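Local coordinates for protein vestitone reductase (Medicago sativa, PDB 2P4H) that catalyses the stereospecific, NADPH-dependent reduction of (3R)-vestitone to its 4-hydroxyisoflavan, the penultimate step in the biosynthesis of the phytoalexin medicarpin, at residues Cys5-Thr10 / Asp66-Ala71; Ala60-Pro65 / His80-Ile85; Ser127-Asn132 / Pro287-Lys292. All coordinates share one frame; numbering follows the deposited sequence.

Contact 1: residues Cys5-Thr10 / Asp66-Ala71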
# COMPACT_ATOMS: atom_id res chain seq x y z
N CYS A 5 14.08 7.79 -3.31
CA CYS A 5 14.41 6.87 -2.23
C CYS A 5 13.15 6.13 -1.82
O CYS A 5 12.14 6.76 -1.47
CB CYS A 5 14.98 7.63 -1.02
SG CYS A 5 15.46 6.54 0.35
N VAL A 6 13.20 4.81 -1.86
CA VAL A 6 12.07 3.95 -1.50
C VAL A 6 12.42 3.10 -0.28
O VAL A 6 13.39 2.34 -0.32
CB VAL A 6 11.72 2.98 -2.65
CG1 VAL A 6 10.51 2.13 -2.27
CG2 VAL A 6 11.43 3.76 -3.93
N THR A 7 11.65 3.22 0.79
CA THR A 7 11.91 2.39 1.96
C THR A 7 11.12 1.09 1.80
O THR A 7 10.15 1.05 1.04
CB THR A 7 11.48 3.07 3.28
OG1 THR A 7 10.06 3.26 3.27
CG2 THR A 7 12.18 4.41 3.43
N GLY A 8 11.54 0.05 2.51
CA GLY A 8 10.86 -1.23 2.42
C GLY A 8 11.00 -1.84 1.03
O GLY A 8 10.06 -2.43 0.50
N GLY A 9 12.20 -1.72 0.46
CA GLY A 9 12.46 -2.21 -0.88
C GLY A 9 12.19 -3.67 -1.21
O GLY A 9 11.93 -3.99 -2.37
N THR A 10 12.26 -4.55 -0.22
CA THR A 10 12.01 -5.96 -0.49
C THR A 10 10.57 -6.37 -0.21
O THR A 10 10.20 -7.53 -0.39
CB THR A 10 12.96 -6.88 0.32
OG1 THR A 10 12.83 -6.60 1.71
CG2 THR A 10 14.41 -6.66 -0.11
N ASP A 66 19.26 10.35 11.05
CA ASP A 66 20.58 10.47 10.45
C ASP A 66 20.98 9.26 9.61
O ASP A 66 21.76 9.39 8.67
CB ASP A 66 21.64 10.71 11.52
CG ASP A 66 23.02 10.92 10.92
OD1 ASP A 66 23.23 11.95 10.25
OD2 ASP A 66 23.88 10.04 11.11
N SER A 67 20.47 8.08 9.95
CA SER A 67 20.81 6.87 9.20
C SER A 67 20.25 6.90 7.78
O SER A 67 20.59 6.06 6.96
CB SER A 67 20.31 5.62 9.93
OG SER A 67 18.92 5.45 9.77
N PHE A 68 19.38 7.88 7.50
CA PHE A 68 18.78 8.03 6.18
C PHE A 68 19.43 9.14 5.35
O PHE A 68 19.11 9.30 4.17
CB PHE A 68 17.29 8.35 6.30
CG PHE A 68 16.44 7.18 6.70
CD1 PHE A 68 16.12 6.19 5.77
CD2 PHE A 68 15.97 7.06 8.00
CE1 PHE A 68 15.34 5.09 6.14
CE2 PHE A 68 15.19 5.97 8.38
CZ PHE A 68 14.88 4.98 7.45
N ALA A 69 20.32 9.91 5.97
CA ALA A 69 20.97 11.02 5.28
C ALA A 69 21.55 10.68 3.92
O ALA A 69 21.28 11.36 2.93
CB ALA A 69 22.06 11.62 6.18
N ALA A 70 22.36 9.62 3.85
CA ALA A 70 22.96 9.23 2.58
C ALA A 70 21.93 8.72 1.58
O ALA A 70 22.01 9.02 0.38
CB ALA A 70 24.03 8.16 2.82
N ALA A 71 20.95 7.96 2.07
CA ALA A 71 19.93 7.40 1.20
C ALA A 71 19.03 8.42 0.52
O ALA A 71 18.51 8.16 -0.57
CB ALA A 71 19.07 6.41 1.99
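With chi1 at -179°, Cys5 carries its SG anti to the backbone N and beside its own carbonyl carbon, and this swing lays the sulfur alongside Ala71. Phe68 is turned the other way, its ring carbon CG lying anti to the carbonyl carbon (chi1 -74°), which sends the ring in the direction of Thr7. The evidence for apolar packing at the first pair is the 4.0 Å between Cys5 SG and Ala71 CB; Cys5 CB also comes within 3.6 Å of Ala71 O. At the second pair the methyl does the touching: Thr7 CG2 stands 4.2 Å from Phe68 CE1, approaching the ring obliquely. Thr7 OG1 is engaged otherwise, in a hydrogen bond with the backbone N of Ala82.

Cys5 and Thr7 are alternate residues of the first strand of a Rossmann fold, so both side chains emerge on the same side of the parallel sheet. The strand then runs into Gly8, Gly9 and Thr10, part of the glycine-rich turn predicted to bind NADP(+); Gly8 has a positive phi (66°), a conformation that glycine adopts readily. Leading into the short, weakly bonded helix 69-72, Ala69 N donates to Asp66 O at 3.1 Å. Ile107 of helix 95-111 touches Cys5, Thr7 and Phe68, while Thr31 of the adjacent strand packs against Thr7, Phe68 and Ala71.

Contact 2: residues Ala60-Pro65 / His80-Ile85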
# COMPACT_ATOMS: atom_id res chain seq x y z
N ALA A 60 20.03 1.51 7.08
CA ALA A 60 19.31 2.53 7.83
C ALA A 60 18.44 1.88 8.88
O ALA A 60 18.17 0.68 8.82
CB ALA A 60 18.43 3.37 6.88
N ASP A 61 18.03 2.67 9.87
CA ASP A 61 17.14 2.19 10.91
C ASP A 61 15.99 3.19 10.92
O ASP A 61 16.22 4.39 11.04
CB ASP A 61 17.81 2.16 12.28
CG ASP A 61 16.90 1.59 13.36
OD1 ASP A 61 16.83 0.35 13.48
OD2 ASP A 61 16.24 2.38 14.06
N LEU A 62 14.77 2.68 10.79
CA LEU A 62 13.58 3.52 10.74
C LEU A 62 13.50 4.64 11.77
O LEU A 62 12.99 5.71 11.47
CB LEU A 62 12.33 2.65 10.85
CG LEU A 62 12.04 1.70 9.68
CD1 LEU A 62 10.81 0.86 10.00
CD2 LEU A 62 11.84 2.49 8.39
N SER A 63 14.01 4.39 12.98
CA SER A 63 13.95 5.39 14.04
C SER A 63 15.05 6.45 14.05
O SER A 63 14.89 7.50 14.67
CB SER A 63 13.91 4.69 15.40
OG SER A 63 12.75 3.89 15.53
N ASN A 64 16.17 6.18 13.38
CA ASN A 64 17.28 7.13 13.36
C ASN A 64 17.31 7.98 12.09
O ASN A 64 17.76 7.52 11.04
CB ASN A 64 18.62 6.40 13.52
CG ASN A 64 19.81 7.34 13.50
OD1 ASN A 64 19.65 8.56 13.56
ND2 ASN A 64 21.01 6.78 13.43
N PRO A 65 16.85 9.23 12.18
CA PRO A 65 16.83 10.12 11.01
C PRO A 65 18.18 10.21 10.29
O PRO A 65 18.24 10.15 9.07
CB PRO A 65 16.40 11.46 11.61
CG PRO A 65 15.55 11.06 12.76
CD PRO A 65 16.33 9.92 13.37
N HIS A 80 7.91 6.48 1.27
CA HIS A 80 8.04 5.74 2.51
C HIS A 80 6.96 4.67 2.62
O HIS A 80 5.82 4.96 3.02
CB HIS A 80 7.96 6.70 3.70
CG HIS A 80 8.38 6.08 5.00
ND1 HIS A 80 8.08 6.63 6.23
CD2 HIS A 80 9.08 4.95 5.25
CE1 HIS A 80 8.58 5.86 7.18
NE2 HIS A 80 9.19 4.83 6.61
N THR A 81 7.31 3.44 2.26
CA THR A 81 6.38 2.31 2.27
C THR A 81 6.61 1.34 3.43
O THR A 81 5.82 0.41 3.63
CB THR A 81 6.46 1.48 0.97
OG1 THR A 81 7.55 0.56 1.06
CG2 THR A 81 6.69 2.39 -0.23
N ALA A 82 7.69 1.54 4.17
CA ALA A 82 8.05 0.66 5.27
C ALA A 82 7.50 1.06 6.64
O ALA A 82 7.24 2.24 6.90
CB ALA A 82 9.56 0.53 5.35
N SER A 83 7.34 0.06 7.50
CA SER A 83 6.86 0.25 8.87
C SER A 83 7.67 -0.66 9.78
O SER A 83 8.20 -1.69 9.35
CB SER A 83 5.37 -0.09 8.98
OG SER A 83 4.56 1.00 8.57
N PRO A 84 7.78 -0.30 11.07
CA PRO A 84 8.53 -1.09 12.05
C PRO A 84 8.03 -2.53 12.20
O PRO A 84 8.83 -3.47 12.24
CB PRO A 84 8.39 -0.29 13.34
CG PRO A 84 7.06 0.38 13.17
CD PRO A 84 7.12 0.84 11.73
N ILE A 85 6.72 -2.69 12.28
CA ILE A 85 6.12 -4.01 12.43
C ILE A 85 4.79 -4.12 11.69
O ILE A 85 3.74 -3.76 12.22
CB ILE A 85 5.90 -4.35 13.93
CG1 ILE A 85 5.21 -3.18 14.63
CG2 ILE A 85 7.23 -4.66 14.59
CD1 ILE A 85 4.94 -3.41 16.10
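A type I beta turn from Asp61 to Asn64, in the loop between strand 55-57 and helix 69-72, presents Leu62 to the loop that leaves the C-terminal end of strand 77-80 in the Rossmann fold. The turn is closed by the backbone bond from Asn64 N to Asp61 O, 2.9 Å long. An Asx turn reinforces it: Ser63 N donates to Asp61 OD2 over 3.2 Å with an N-H...O angle of 147°, reaching the oxygen from above the carboxylate plane, 47° out of it.

Leu62, the second residue of the turn, supplies all the contacts from its side. With CG anti to the carbonyl carbon (chi1 -66°), the isobutyl group extends across to the other loop and its two methyls divide the work. CD1 lies against the Ser83-Pro84 peptide link, 3.4 Å from Pro84 N, and also meets the proline ring at Pro84 CD, 4.1 Å away. CD2 faces the earlier residues, 4.3 Å from Ala82 CB, and sits at the edge of the His80 imidazole, near its plane. The interface is thus one branched apolar side chain set against backbone, a methyl and two rings, with no hydrogen bond across it.

Ala82 also lies close to Gly8 of the predicted NADP(+) site, whereas Ser83 OG is hydrogen-bonded to Lys164 NZ. Leu62 further touches Phe68; helix 95-111 borders both loops, with Asp102 against Ser63 and Arg99 against Pro84, and on strand 119-125 the ring of Tyr122 meets that of His80.

Contact 3: residues Ser127-Asn132 / Pro287-Lys292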
# COMPACT_ATOMS: atom_id res chain seq x y z
N SER A 127 -7.13 0.64 7.03
CA SER A 127 -7.32 0.42 8.46
C SER A 127 -7.25 1.74 9.22
O SER A 127 -7.70 1.82 10.37
CB SER A 127 -6.26 -0.55 9.00
OG SER A 127 -4.97 -0.00 8.87
N ALA A 128 -6.67 2.76 8.60
CA ALA A 128 -6.56 4.07 9.24
C ALA A 128 -7.85 4.89 9.13
O ALA A 128 -7.96 5.97 9.71
CB ALA A 128 -5.39 4.86 8.63
N VAL A 129 -8.83 4.37 8.38
CA VAL A 129 -10.10 5.08 8.21
C VAL A 129 -11.34 4.23 8.47
O VAL A 129 -12.40 4.77 8.80
CB VAL A 129 -10.25 5.67 6.77
CG1 VAL A 129 -9.11 6.61 6.46
CG2 VAL A 129 -10.33 4.55 5.74
N SER A 130 -11.21 2.91 8.34
CA SER A 130 -12.35 2.00 8.47
C SER A 130 -12.91 1.67 9.85
O SER A 130 -14.01 1.14 9.95
CB SER A 130 -12.02 0.69 7.74
OG SER A 130 -11.71 0.94 6.38
N PHE A 131 -12.17 1.98 10.91
CA PHE A 131 -12.64 1.69 12.26
C PHE A 131 -13.05 2.98 12.97
O PHE A 131 -12.53 3.29 14.04
CB PHE A 131 -11.55 0.98 13.07
CG PHE A 131 -11.13 -0.35 12.50
CD1 PHE A 131 -10.15 -0.44 11.52
CD2 PHE A 131 -11.73 -1.52 12.96
CE1 PHE A 131 -9.77 -1.67 11.00
CE2 PHE A 131 -11.36 -2.76 12.45
CZ PHE A 131 -10.38 -2.84 11.46
N ASN A 132 -13.98 3.71 12.37
CA ASN A 132 -14.45 4.98 12.92
C ASN A 132 -15.64 4.87 13.86
O ASN A 132 -16.14 5.88 14.36
CB ASN A 132 -14.78 5.95 11.78
CG ASN A 132 -15.67 5.32 10.71
OD1 ASN A 132 -15.23 4.45 9.95
ND2 ASN A 132 -16.92 5.75 10.66
N PRO A 287 -15.92 -0.70 3.84
CA PRO A 287 -16.41 0.51 3.19
C PRO A 287 -15.71 0.83 1.88
O PRO A 287 -14.55 0.45 1.67
CB PRO A 287 -16.17 1.59 4.24
CG PRO A 287 -14.91 1.12 4.88
CD PRO A 287 -15.14 -0.37 5.05
N ASP A 288 -16.42 1.53 1.01
CA ASP A 288 -15.87 1.98 -0.26
C ASP A 288 -15.07 3.23 0.09
O ASP A 288 -15.60 4.16 0.70
CB ASP A 288 -17.03 2.31 -1.22
CG ASP A 288 -16.56 2.83 -2.57
OD1 ASP A 288 -15.37 2.68 -2.91
OD2 ASP A 288 -17.41 3.37 -3.31
N LEU A 289 -13.78 3.24 -0.24
CA LEU A 289 -12.95 4.40 0.04
C LEU A 289 -12.99 5.27 -1.22
O LEU A 289 -12.21 5.08 -2.16
CB LEU A 289 -11.51 3.96 0.37
CG LEU A 289 -11.41 2.84 1.42
CD1 LEU A 289 -9.95 2.54 1.71
CD2 LEU A 289 -12.13 3.25 2.71
N ASN A 290 -13.94 6.21 -1.23
CA ASN A 290 -14.18 7.12 -2.35
C ASN A 290 -12.89 7.73 -2.86
O ASN A 290 -12.19 8.44 -2.13
CB ASN A 290 -15.15 8.22 -1.89
CG ASN A 290 -15.79 8.96 -3.05
OD1 ASN A 290 -16.75 9.71 -2.85
ND2 ASN A 290 -15.25 8.78 -4.25
N THR A 291 -12.57 7.46 -4.12
CA THR A 291 -11.34 7.93 -4.72
C THR A 291 -11.54 9.12 -5.68
O THR A 291 -10.69 9.42 -6.52
CB THR A 291 -10.64 6.70 -5.37
OG1 THR A 291 -10.34 5.77 -4.31
CG2 THR A 291 -9.36 7.06 -6.08
N LYS A 292 -12.66 9.81 -5.49
CA LYS A 292 -12.98 10.98 -6.30
C LYS A 292 -11.92 12.08 -6.18
O LYS A 292 -11.59 12.73 -7.17
CB LYS A 292 -14.35 11.52 -5.90
CG LYS A 292 -14.76 12.81 -6.61
CD LYS A 292 -16.19 13.18 -6.25
CE LYS A 292 -16.60 14.51 -6.88
NZ LYS A 292 -15.80 15.65 -6.35
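Val129 and Leu289 point their side chains at each other and meet at a slant, one methyl from each: Val129 CG2 is 3.8 Å from Leu289 CD2. The valine's CG1 is anti to the carbonyl carbon (chi1 -58°), which places CG2 between the backbone N and the carbonyl carbon, the position from which it reaches the leucine. In Leu289, whose CG is likewise anti to its carbonyl carbon, CD1 continues the extended chain (chi2 -177°), and the other methyl, CD2, turns off it to meet the valine. The same methyl lies at the margin of the neighbouring pair, 4.4 Å from Ser130 OG.

That second pair sets a hydroxymethyl against a proline ring. Ser130 OG approaches the CG corner of Pro287 at 3.5 Å and lies 3.9 Å from Pro287 CD, while Ser130 CB is 4.1 Å from Pro287 CG. The serine therefore rests along the CG-CD side of the ring. Its polar requirement is met within its own loop, where Ser130 OG is hydrogen-bonded to Gly126 O.

On the opposing segment, between strand 288-289 and helix 292-296, Thr291 OG1 donates to Leu289 O at 2.9 Å, with a C=O...donor angle of 158°; the backbone N of Ser250 is also hydrogen-bonded to Thr291 OG1. Strand 288-289 pairs in parallel with strand 138-139, and Leu139 of that strand touches both Val129 and Pro287. The contact thus joins the loop following strand 119-125 of the Rossmann sheet to this small two-stranded sheet.

No hydrogen bond or charge pair spans the two segments. What passes directly between them is therefore van der Waals contact: methyl to methyl, and a serine hydroxyl, already bonded to Gly126 O, against a proline ring.

Overall arrangement
From the N terminus, strand 3-7 enters contact 1, which closes a loop of 55 residues at the start of helix 69-72. Contact 2 opens at 60-65, before that closure, and ends at 80-85, so the two cross along the chain. They touch, through probable hydrogen bonds from Asp61 N to Ser67 OG and from Thr81 OG1 to Thr7 O, and together tie strands 3-7 and 77-80 to the loop between strand 55-57 and helix 69-72, beside the predicted NADP(+)-binding turn. Contact 3 follows in series, bridging 154 residues from the loop after strand 119-125 to strand 288-289. Its centre lies about 29 Å from that of contact 1 and about 25 Å from that of contact 2.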